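Local coordinates for conserved hypothetical protein (PDB 1XFJ) that probably acts as a purine nucleoside phosphorylase that also cleaves methylthioadenosine and deaminates adenosine, at residues V117-P122 / D147-L152; R213-T216 / R221-W224; P12-S15 / K21-F24; I82-S87 / P103-G108. One frame throughout, in Å; residues are numbered along the deposited sequence.

Contact 1: residues V117-P122 / D147-L152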
loop_
_atom_site.group_PDB
_atom_site.type_symbol
_atom_site.label_atom_id
_atom_site.label_comp_id
_atom_site.label_asym_id
_atom_site.label_seq_id
_atom_site.Cartn_x
_atom_site.Cartn_y
_atom_site.Cartn_z
ATOM N N VAL A 117 -1.375 1.340 -2.689
ATOM C CA VAL A 117 -2.209 1.953 -3.712
ATOM C C VAL A 117 -3.497 1.170 -3.890
ATOM O O VAL A 117 -3.474 -0.042 -4.082
ATOM C CB VAL A 117 -1.481 2.018 -5.075
ATOM C CG1 VAL A 117 -2.317 2.809 -6.073
ATOM C CG2 VAL A 117 -0.109 2.655 -4.906
ATOM N N LEU A 118 -4.621 1.874 -3.814
ATOM C CA LEU A 118 -5.922 1.246 -3.993
ATOM C C LEU A 118 -6.480 1.755 -5.315
ATOM O O LEU A 118 -6.521 2.965 -5.556
ATOM C CB LEU A 118 -6.853 1.617 -2.839
ATOM C CG LEU A 118 -6.354 1.203 -1.451
ATOM C CD1 LEU A 118 -7.374 1.617 -0.393
ATOM C CD2 LEU A 118 -6.125 -0.300 -1.413
ATOM N N LEU A 119 -6.893 0.828 -6.174
ATOM C CA LEU A 119 -7.426 1.187 -7.480
ATOM C C LEU A 119 -8.776 0.543 -7.724
ATOM O O LEU A 119 -9.095 -0.493 -7.142
ATOM C CB LEU A 119 -6.477 0.739 -8.592
ATOM C CG LEU A 119 -5.018 1.179 -8.521
ATOM C CD1 LEU A 119 -4.221 0.148 -7.741
ATOM C CD2 LEU A 119 -4.458 1.306 -9.934
ATOM N N VAL A 120 -9.554 1.145 -8.613
ATOM C CA VAL A 120 -10.868 0.615 -8.928
ATOM C C VAL A 120 -11.410 1.145 -10.245
ATOM O O VAL A 120 -11.176 2.296 -10.604
ATOM C CB VAL A 120 -11.886 0.973 -7.813
ATOM C CG1 VAL A 120 -11.917 2.471 -7.604
ATOM C CG2 VAL A 120 -13.279 0.471 -8.183
ATOM N N ASP A 121 -12.107 0.280 -10.973
ATOM C CA ASP A 121 -12.771 0.678 -12.208
ATOM C C ASP A 121 -14.227 0.482 -11.794
ATOM O O ASP A 121 -14.710 -0.647 -11.735
ATOM C CB ASP A 121 -12.442 -0.259 -13.367
ATOM C CG ASP A 121 -13.189 0.115 -14.634
ATOM O OD1 ASP A 121 -14.306 0.663 -14.514
ATOM O OD2 ASP A 121 -12.677 -0.147 -15.743
ATOM N N PRO A 122 -14.936 1.580 -11.487
ATOM C CA PRO A 122 -16.339 1.529 -11.063
ATOM C C PRO A 122 -17.359 1.016 -12.079
ATOM O O PRO A 122 -18.498 0.717 -11.716
ATOM C CB PRO A 122 -16.612 2.965 -10.621
ATOM C CG PRO A 122 -15.763 3.759 -11.545
ATOM C CD PRO A 122 -14.462 2.975 -11.554
ATOM N N ASP A 147 -2.471 -3.385 -15.617
ATOM C CA ASP A 147 -2.557 -4.375 -16.687
ATOM C C ASP A 147 -3.363 -5.601 -16.254
ATOM O O ASP A 147 -4.142 -6.148 -17.033
ATOM C CB ASP A 147 -1.162 -4.825 -17.131
ATOM C CG ASP A 147 -0.408 -3.752 -17.908
ATOM O OD1 ASP A 147 -1.002 -2.700 -18.246
ATOM O OD2 ASP A 147 0.791 -3.976 -18.186
ATOM N N ARG A 148 -3.176 -6.034 -15.009
ATOM C CA ARG A 148 -3.898 -7.199 -14.506
ATOM C C ARG A 148 -5.391 -6.876 -14.418
ATOM O O ARG A 148 -6.238 -7.721 -14.713
ATOM C CB ARG A 148 -3.363 -7.607 -13.128
ATOM C CG ARG A 148 -3.546 -9.087 -12.805
ATOM C CD ARG A 148 -2.493 -9.935 -13.514
ATOM N NE ARG A 148 -2.577 -11.353 -13.168
ATOM C CZ ARG A 148 -3.365 -12.229 -13.782
ATOM N NH1 ARG A 148 -4.146 -11.842 -14.781
ATOM N NH2 ARG A 148 -3.378 -13.496 -13.394
HETATM N N MSE A 149 -5.713 -5.650 -14.015
HETATM C CA MSE A 149 -7.109 -5.235 -13.918
HETATM C C MSE A 149 -7.722 -5.249 -15.313
HETATM O O MSE A 149 -8.872 -5.652 -15.498
HETATM C CB MSE A 149 -7.210 -3.830 -13.320
HETATM C CG MSE A 149 -6.845 -3.753 -11.851
HETATM SE SE MSE A 149 -6.724 -1.938 -11.229
HETATM C CE MSE A 149 -8.613 -1.517 -11.152
ATOM N N VAL A 150 -6.946 -4.805 -16.296
ATOM C CA VAL A 150 -7.425 -4.781 -17.672
ATOM C C VAL A 150 -7.712 -6.197 -18.175
ATOM O O VAL A 150 -8.674 -6.414 -18.918
ATOM C CB VAL A 150 -6.412 -4.069 -18.595
ATOM C CG1 VAL A 150 -6.823 -4.229 -20.054
ATOM C CG2 VAL A 150 -6.346 -2.591 -18.234
ATOM N N GLU A 151 -6.894 -7.166 -17.771
ATOM C CA GLU A 151 -7.129 -8.551 -18.188
ATOM C C GLU A 151 -8.498 -9.015 -17.710
ATOM O O GLU A 151 -9.137 -9.855 -18.345
ATOM C CB GLU A 151 -6.078 -9.501 -17.609
ATOM C CG GLU A 151 -4.699 -9.402 -18.218
ATOM C CD GLU A 151 -3.830 -10.581 -17.823
ATOM O OE1 GLU A 151 -4.076 -11.694 -18.326
ATOM O OE2 GLU A 151 -2.914 -10.403 -16.996
ATOM N N LEU A 152 -8.947 -8.480 -16.579
ATOM C CA LEU A 152 -10.244 -8.865 -16.042
ATOM C C LEU A 152 -11.381 -8.066 -16.662
ATOM O O LEU A 152 -12.554 -8.344 -16.399
ATOM C CB LEU A 152 -10.269 -8.709 -14.519
ATOM C CG LEU A 152 -9.281 -9.575 -13.734
ATOM C CD1 LEU A 152 -9.551 -9.419 -12.245
ATOM C CD2 LEU A 152 -9.420 -11.034 -14.142
#

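Contact 2: residues R213-T216 / R221-W224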
loop_
_atom_site.group_PDB
_atom_site.type_symbol
_atom_site.label_atom_id
_atom_site.label_comp_id
_atom_site.label_asym_id
_atom_site.label_seq_id
_atom_site.Cartn_x
_atom_site.Cartn_y
_atom_site.Cartn_z
ATOM N N ARG A 213 3.568 7.312 -11.776
ATOM C CA ARG A 213 3.437 5.975 -12.345
ATOM C C ARG A 213 1.976 5.712 -12.705
ATOM O O ARG A 213 1.680 5.119 -13.746
ATOM C CB ARG A 213 3.933 4.911 -11.358
ATOM C CG ARG A 213 5.433 4.951 -11.067
ATOM C CD ARG A 213 6.269 4.667 -12.310
ATOM N NE ARG A 213 6.365 5.822 -13.201
ATOM C CZ ARG A 213 6.919 5.784 -14.410
ATOM N NH1 ARG A 213 7.424 4.647 -14.873
ATOM N NH2 ARG A 213 6.976 6.880 -15.154
ATOM N N LEU A 214 1.066 6.154 -11.843
ATOM C CA LEU A 214 -0.360 5.983 -12.093
ATOM C C LEU A 214 -0.731 6.734 -13.369
ATOM O O LEU A 214 -1.412 6.199 -14.245
ATOM C CB LEU A 214 -1.169 6.528 -10.915
ATOM C CG LEU A 214 -1.203 5.610 -9.693
ATOM C CD1 LEU A 214 -1.695 6.369 -8.468
ATOM C CD2 LEU A 214 -2.112 4.424 -10.005
ATOM N N ALA A 215 -0.270 7.977 -13.460
ATOM C CA ALA A 215 -0.541 8.814 -14.623
ATOM C C ALA A 215 -0.001 8.173 -15.893
ATOM O O ALA A 215 -0.664 8.179 -16.932
ATOM C CB ALA A 215 0.084 10.187 -14.433
ATOM N N THR A 216 1.205 7.624 -15.810
ATOM C CA THR A 216 1.821 6.987 -16.967
ATOM C C THR A 216 1.071 5.715 -17.352
ATOM O O THR A 216 1.095 5.299 -18.515
ATOM C CB THR A 216 3.305 6.663 -16.693
ATOM O OG1 THR A 216 4.002 7.877 -16.384
ATOM C CG2 THR A 216 3.952 6.025 -17.918
ATOM N N ARG A 221 -7.633 9.728 -12.662
ATOM C CA ARG A 221 -8.214 10.177 -11.397
ATOM C C ARG A 221 -7.346 9.606 -10.290
ATOM O O ARG A 221 -7.396 8.413 -10.007
ATOM C CB ARG A 221 -9.646 9.664 -11.270
ATOM C CG ARG A 221 -10.563 10.210 -12.345
ATOM C CD ARG A 221 -11.887 9.466 -12.399
ATOM N NE ARG A 221 -12.791 10.091 -13.357
ATOM C CZ ARG A 221 -13.420 11.244 -13.144
ATOM N NH1 ARG A 221 -13.249 11.892 -12.001
ATOM N NH2 ARG A 221 -14.205 11.755 -14.079
ATOM N N ARG A 222 -6.562 10.469 -9.656
ATOM C CA ARG A 222 -5.641 10.016 -8.627
ATOM C C ARG A 222 -5.353 11.067 -7.568
ATOM O O ARG A 222 -5.650 12.250 -7.745
ATOM C CB ARG A 222 -4.327 9.621 -9.296
ATOM C CG ARG A 222 -3.773 10.735 -10.173
ATOM C CD ARG A 222 -2.545 10.322 -10.967
ATOM N NE ARG A 222 -1.939 11.472 -11.637
ATOM C CZ ARG A 222 -2.303 11.936 -12.829
ATOM N NH1 ARG A 222 -3.276 11.349 -13.517
ATOM N NH2 ARG A 222 -1.699 13.007 -13.330
ATOM N N GLU A 223 -4.762 10.616 -6.467
ATOM C CA GLU A 223 -4.383 11.508 -5.381
ATOM C C GLU A 223 -3.637 10.750 -4.294
ATOM O O GLU A 223 -3.680 9.520 -4.231
ATOM C CB GLU A 223 -5.611 12.165 -4.749
ATOM C CG GLU A 223 -6.386 11.241 -3.827
ATOM C CD GLU A 223 -7.041 11.970 -2.667
ATOM O OE1 GLU A 223 -7.642 11.292 -1.807
ATOM O OE2 GLU A 223 -6.954 13.214 -2.610
ATOM N N TRP A 224 -2.933 11.504 -3.456
ATOM C CA TRP A 224 -2.219 10.951 -2.316
ATOM C C TRP A 224 -2.954 11.516 -1.107
ATOM O O TRP A 224 -3.263 12.709 -1.079
ATOM C CB TRP A 224 -0.760 11.412 -2.287
ATOM C CG TRP A 224 -0.038 10.974 -1.038
ATOM C CD1 TRP A 224 -0.125 9.752 -0.433
ATOM C CD2 TRP A 224 0.888 11.741 -0.252
ATOM N NE1 TRP A 224 0.681 9.708 0.674
ATOM C CE2 TRP A 224 1.316 10.914 0.812
ATOM C CE3 TRP A 224 1.398 13.043 -0.344
ATOM C CZ2 TRP A 224 2.230 11.348 1.783
ATOM C CZ3 TRP A 224 2.312 13.475 0.624
ATOM C CH2 TRP A 224 2.717 12.626 1.673
#

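Contact 3: residues P12-S15 / K21-F24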
loop_
_atom_site.group_PDB
_atom_site.type_symbol
_atom_site.label_atom_id
_atom_site.label_comp_id
_atom_site.label_asym_id
_atom_site.label_seq_id
_atom_site.Cartn_x
_atom_site.Cartn_y
_atom_site.Cartn_z
ATOM N N PRO A 12 -11.605 10.889 -0.651
ATOM C CA PRO A 12 -12.852 11.364 -1.255
ATOM C C PRO A 12 -13.061 10.744 -2.635
ATOM O O PRO A 12 -14.192 10.603 -3.099
ATOM C CB PRO A 12 -12.643 12.876 -1.324
ATOM C CG PRO A 12 -11.817 13.146 -0.117
ATOM C CD PRO A 12 -10.801 12.020 -0.153
ATOM N N LEU A 13 -11.963 10.365 -3.284
ATOM C CA LEU A 13 -12.032 9.767 -4.612
ATOM C C LEU A 13 -12.585 8.352 -4.627
ATOM O O LEU A 13 -12.962 7.846 -5.684
ATOM C CB LEU A 13 -10.653 9.768 -5.273
ATOM C CG LEU A 13 -10.218 11.081 -5.926
ATOM C CD1 LEU A 13 -10.297 12.194 -4.912
ATOM C CD2 LEU A 13 -8.814 10.944 -6.487
ATOM N N LEU A 14 -12.638 7.713 -3.463
ATOM C CA LEU A 14 -13.141 6.344 -3.386
ATOM C C LEU A 14 -14.374 6.199 -2.499
ATOM O O LEU A 14 -15.192 5.308 -2.711
ATOM C CB LEU A 14 -12.041 5.415 -2.861
ATOM C CG LEU A 14 -10.745 5.336 -3.674
ATOM C CD1 LEU A 14 -9.690 4.549 -2.902
ATOM C CD2 LEU A 14 -11.023 4.684 -5.017
ATOM N N SER A 15 -14.498 7.079 -1.510
ATOM C CA SER A 15 -15.608 7.029 -0.559
ATOM C C SER A 15 -16.997 7.208 -1.166
ATOM O O SER A 15 -17.990 6.777 -0.583
ATOM C CB SER A 15 -15.396 8.074 0.534
ATOM O OG SER A 15 -15.367 9.376 -0.019
ATOM N N LYS A 21 -15.882 -0.662 -0.809
ATOM C CA LYS A 21 -15.442 -0.244 0.512
ATOM C C LYS A 21 -13.920 -0.261 0.499
ATOM O O LYS A 21 -13.313 -1.212 0.012
ATOM C CB LYS A 21 -15.994 -1.199 1.578
ATOM C CG LYS A 21 -15.988 -0.626 2.989
ATOM C CD LYS A 21 -16.765 -1.522 3.950
ATOM C CE LYS A 21 -16.845 -0.912 5.345
ATOM N NZ LYS A 21 -17.603 0.366 5.349
ATOM N N HIS A 22 -13.311 0.802 1.017
ATOM C CA HIS A 22 -11.857 0.915 1.039
ATOM C C HIS A 22 -11.408 1.532 2.348
ATOM O O HIS A 22 -12.200 2.150 3.057
ATOM C CB HIS A 22 -11.387 1.841 -0.076
ATOM C CG HIS A 22 -11.564 3.291 0.249
ATOM N ND1 HIS A 22 -10.506 4.118 0.563
ATOM C CD2 HIS A 22 -12.681 4.047 0.365
ATOM C CE1 HIS A 22 -10.965 5.321 0.859
ATOM N NE2 HIS A 22 -12.281 5.305 0.748
ATOM N N ALA A 23 -10.120 1.394 2.642
ATOM C CA ALA A 23 -9.571 1.970 3.854
ATOM C C ALA A 23 -8.070 1.803 3.953
ATOM O O ALA A 23 -7.519 0.769 3.580
ATOM C CB ALA A 23 -10.228 1.349 5.078
ATOM N N PHE A 24 -7.420 2.855 4.434
ATOM C CA PHE A 24 -5.986 2.846 4.681
ATOM C C PHE A 24 -5.995 2.827 6.208
ATOM O O PHE A 24 -6.315 3.827 6.846
ATOM C CB PHE A 24 -5.336 4.132 4.164
ATOM C CG PHE A 24 -5.366 4.267 2.667
ATOM C CD1 PHE A 24 -4.516 3.505 1.868
ATOM C CD2 PHE A 24 -6.256 5.143 2.051
ATOM C CE1 PHE A 24 -4.553 3.616 0.472
ATOM C CE2 PHE A 24 -6.302 5.262 0.662
ATOM C CZ PHE A 24 -5.448 4.496 -0.130
#

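Contact 4: residues I82-S87 / P103-G108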
loop_
_atom_site.group_PDB
_atom_site.type_symbol
_atom_site.label_atom_id
_atom_site.label_comp_id
_atom_site.label_asym_id
_atom_site.label_seq_id
_atom_site.Cartn_x
_atom_site.Cartn_y
_atom_site.Cartn_z
ATOM N N ILE A 82 -1.348 -10.515 -8.493
ATOM C CA ILE A 82 -2.107 -11.756 -8.400
ATOM C C ILE A 82 -3.612 -11.512 -8.384
ATOM O O ILE A 82 -4.092 -10.557 -7.772
ATOM C CB ILE A 82 -1.735 -12.525 -7.108
ATOM C CG1 ILE A 82 -0.222 -12.755 -7.050
ATOM C CG2 ILE A 82 -2.476 -13.853 -7.058
ATOM C CD1 ILE A 82 0.321 -13.578 -8.190
ATOM N N VAL A 83 -4.355 -12.380 -9.060
ATOM C CA VAL A 83 -5.805 -12.269 -9.093
ATOM C C VAL A 83 -6.393 -13.141 -7.991
ATOM O O VAL A 83 -5.988 -14.292 -7.814
ATOM C CB VAL A 83 -6.379 -12.729 -10.452
ATOM C CG1 VAL A 83 -7.893 -12.850 -10.367
ATOM C CG2 VAL A 83 -5.999 -11.732 -11.537
ATOM N N ALA A 84 -7.341 -12.582 -7.248
ATOM C CA ALA A 84 -8.006 -13.299 -6.170
ATOM C C ALA A 84 -9.501 -13.375 -6.461
ATOM O O ALA A 84 -10.186 -12.356 -6.468
ATOM C CB ALA A 84 -7.771 -12.586 -4.839
ATOM N N ASP A 85 -10.005 -14.580 -6.712
ATOM C CA ASP A 85 -11.428 -14.759 -6.985
ATOM C C ASP A 85 -12.075 -15.516 -5.834
ATOM O O ASP A 85 -13.217 -15.963 -5.930
ATOM C CB ASP A 85 -11.640 -15.528 -8.292
ATOM C CG ASP A 85 -10.904 -16.849 -8.316
ATOM O OD1 ASP A 85 -10.922 -17.560 -7.289
ATOM O OD2 ASP A 85 -10.316 -17.185 -9.367
ATOM N N GLY A 86 -11.329 -15.653 -4.746
ATOM C CA GLY A 86 -11.829 -16.349 -3.579
ATOM C C GLY A 86 -10.824 -16.269 -2.451
ATOM O O GLY A 86 -9.750 -15.691 -2.608
ATOM N N SER A 87 -11.169 -16.855 -1.311
ATOM C CA SER A 87 -10.289 -16.843 -0.152
ATOM C C SER A 87 -9.063 -17.728 -0.350
ATOM O O SER A 87 -9.132 -18.761 -1.018
ATOM C CB SER A 87 -11.059 -17.311 1.083
ATOM O OG SER A 87 -11.586 -18.609 0.884
ATOM N N PRO A 103 -17.065 -10.205 -5.777
ATOM C CA PRO A 103 -17.661 -9.562 -4.601
ATOM C C PRO A 103 -17.288 -10.345 -3.344
ATOM O O PRO A 103 -17.255 -11.576 -3.361
ATOM C CB PRO A 103 -19.158 -9.625 -4.898
ATOM C CG PRO A 103 -19.202 -9.545 -6.395
ATOM C CD PRO A 103 -18.093 -10.490 -6.795
ATOM N N GLY A 104 -16.997 -9.632 -2.263
ATOM C CA GLY A 104 -16.635 -10.301 -1.027
ATOM C C GLY A 104 -15.142 -10.403 -0.799
ATOM O O GLY A 104 -14.686 -10.465 0.345
ATOM N N VAL A 105 -14.371 -10.427 -1.881
ATOM C CA VAL A 105 -12.922 -10.517 -1.768
ATOM C C VAL A 105 -12.333 -9.181 -1.336
ATOM O O VAL A 105 -12.632 -8.141 -1.922
ATOM C CB VAL A 105 -12.274 -10.934 -3.108
ATOM C CG1 VAL A 105 -10.757 -10.809 -3.017
ATOM C CG2 VAL A 105 -12.661 -12.362 -3.440
ATOM N N ILE A 106 -11.505 -9.215 -0.301
ATOM C CA ILE A 106 -10.868 -8.008 0.205
ATOM C C ILE A 106 -9.416 -8.020 -0.258
ATOM O O ILE A 106 -8.626 -8.839 0.200
ATOM C CB ILE A 106 -10.890 -7.965 1.748
ATOM C CG1 ILE A 106 -12.330 -8.064 2.253
ATOM C CG2 ILE A 106 -10.253 -6.677 2.242
ATOM C CD1 ILE A 106 -12.435 -8.231 3.762
ATOM N N CYS A 107 -9.078 -7.124 -1.181
ATOM C CA CYS A 107 -7.714 -7.034 -1.690
ATOM C C CYS A 107 -6.908 -6.153 -0.746
ATOM O O CYS A 107 -7.264 -5.001 -0.516
ATOM C CB CYS A 107 -7.710 -6.423 -3.093
ATOM S SG CYS A 107 -8.653 -7.355 -4.316
ATOM N N GLY A 108 -5.819 -6.689 -0.204
ATOM C CA GLY A 108 -5.024 -5.906 0.722
ATOM C C GLY A 108 -3.536 -5.862 0.437
ATOM O O GLY A 108 -2.983 -6.753 -0.209
#

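Contact 1: residues V117-P122 / D147-L152
Leu-119 on the strand and Met-149 on the helix make the main apolar contact. Met-149 is a selenomethionine. Its SE lies 3.8 Å from Leu-119 CB and 4.2 Å from Leu-119 CD2. Contact therefore falls on the root and one methyl of the leucine, and the two side chains meet at a slant. The selenomethionine chain runs out from the helix and bends at its last torsion, chi3 75°. That bend brings CE to the backbone of Val-120 and Asp-121.

A second group of contacts is between this methyl and the backbone. Met-149 CE is 3.8 Å from Val-120 N and 3.9 Å from Asp-121 N. The Val-120 side chain starts off away from the helix, so its main chain does the touching. No hydrogen bond joins the two segments.

Polar contacts lie beside this apolar core. In the helix, Arg-148 NH1 forms a salt bridge to Glu-151 OE2, 2.9 Å, one turn further on. Asp-121 is buried at the end of the strand. Its OD1 accepts from the backbone N of Glu-123, which makes an Asx turn, and also from Ala-124 N and Asn-158 ND2. Its OD2 accepts from Ser-155 N. These four bonds hold the carboxylate in place.

The short helix and strand axes come within 10.2 Å and run nearly the same way, 29° apart. Helix 141-151 lies in the crossover connection from strand 126-132 to the parallel strand 160-163. Strand 115-121 lies between those two, and Met-149 also packs on Ala-128 and Val-99 of neighbouring strands.

Contact 2: residues R213-T216 / R221-W224
Arg-222 loses the most surface here, and Ala-215 is its main partner. The Ala-215 methyl sits over the centre of one face of the arginine guanidinium. Ala-215 CB is 3.4 Å from Arg-222 CZ and 3.5 Å from Arg-222 NH2. NE and NH1 of Arg-222 are each 3.7 Å from the same CB, so the methyl meets the flat group nearly evenly.

The arginine chain is extended from CG to NE and spans the gap from strand to helix. At its end chi4 is -86°. This turns the guanidinium plane across the line of the chain and presents its face to the methyl. A hydrogen bond from Arg-222 NH1 to the backbone O of Val-219 holds the group in that position. Val-219 lies in the short connection between the two segments. Helix 206-216 and strand 221-224 are successive elements of the alpha/beta fold, and the strand forms one edge of the six-stranded sheet, parallel to strand 160-163.

Leu-214 is the third partner and is buried deeper. Its CB is 4.0 Å from Arg-222 CD, so it touches the aliphatic part of the arginine. The leucine side chain also packs on Val-163 and on Val-142 of helix 141-151.

Contact 3: residues P12-S15 / K21-F24
His-22 has its CG between the backbone N and the carbonyl carbon, chi1 78°, and Leu-14 has its CG beside the backbone N, chi1 -59°. The first torsion swings the imidazole toward the helical turn, and the second helps carry CD1 to the ND1 side of the ring, while CB itself lies over the centre. Leu-14 CB makes a CH-pi contact with the His-22 ring. It lies 3.6 Å from the ring centroid and 12° off the normal. Leu-14 CD1 lies on the same face, displaced toward ND1, 3.6 Å from His-22 ND1.

ND1 is buried and has no polar partner in the model. At the far side of the imidazole, Ser-15 N approaches His-22 NE2 obliquely at 3.6 Å, but no hydrogen bond forms. Ser-15 CB adds a looser contact with the same nitrogen.

Leu-14 also packs on Leu-118 and Val-120 of strand 115-121, and His-22 on Leu-118. The helical turn 12-15 lies on the connection between the antiparallel strands 8-9 and 20-25. It thus fills part of the interface where the five-stranded sheet faces the six-stranded sheet, the inner layers of an alpha-beta-beta-alpha fold.

Contact 4: residues I82-S87 / P103-G108
Val-105 and Ala-84 meet across this contact, and the valine does its touching with both methyls. Its side chain starts toward segment 82-87. CB is 4.2 Å from Ala-84 O, and both branches come closer.

CG1 lies anti to the backbone N, chi1 171°. It meets the Ala-84 methyl at 3.9 Å from Val-105 CG1 to Ala-84 CB. It also comes to 3.8 Å from Ala-84 O. This branch therefore touches a side chain and a carbonyl of the same residue.

CG2 lies beside the backbone N and turns to the next part of the loop. It is 3.8 Å from Gly-86 N and 4.0 Å from Asp-85 C, so it rests on the peptide that joins these two residues. Ala-84 O is close to this branch too, at 3.9 Å from Val-105 CG2. CG1 thus faces Ala-84, and CG2 faces the peptide from Asp-85 to Gly-86.

No hydrogen bond crosses the contact. Two of the carbonyls have side-chain partners outside it. Ala-84 O accepts from Ser-100 OG, and Val-105 O is hydrogen-bonded to Thr-258 OG1.

Val-105 also packs on Ser-100 of one sheet and Asn-71 of the other. Strand 81-83 is an outermost strand of the six-stranded sheet, and strand 106-111 belongs to the five-stranded one. The contact therefore joins the loop leaving one sheet to the start of a strand in the other, at the margin of the two-sheet alpha-beta-beta-alpha fold.

How the contacts relate
Contacts 1 and 3 are buried, while contacts 2 and 4 are partly open. Contacts 1 and 2 both set a helix against the six-stranded sheet, and they touch through Leu-119 and Leu-214. Strand 115-121 links contacts 1 and 3: Leu-118 meets Phe-24 of the other sheet, and Val-120 meets Leu-14 of the helical turn. Contact 4 joins the loop after an edge strand to the start of a strand in the other sheet. It reaches contact 1 where Val-83 packs on Arg-148, yet stays about 14 Å from contact 2 at the nearest atoms. Chemistry differs: apolar groups and a CH-pi face inside, an arginine face under a methyl at the sheet edge, valine on loop backbone at the margin.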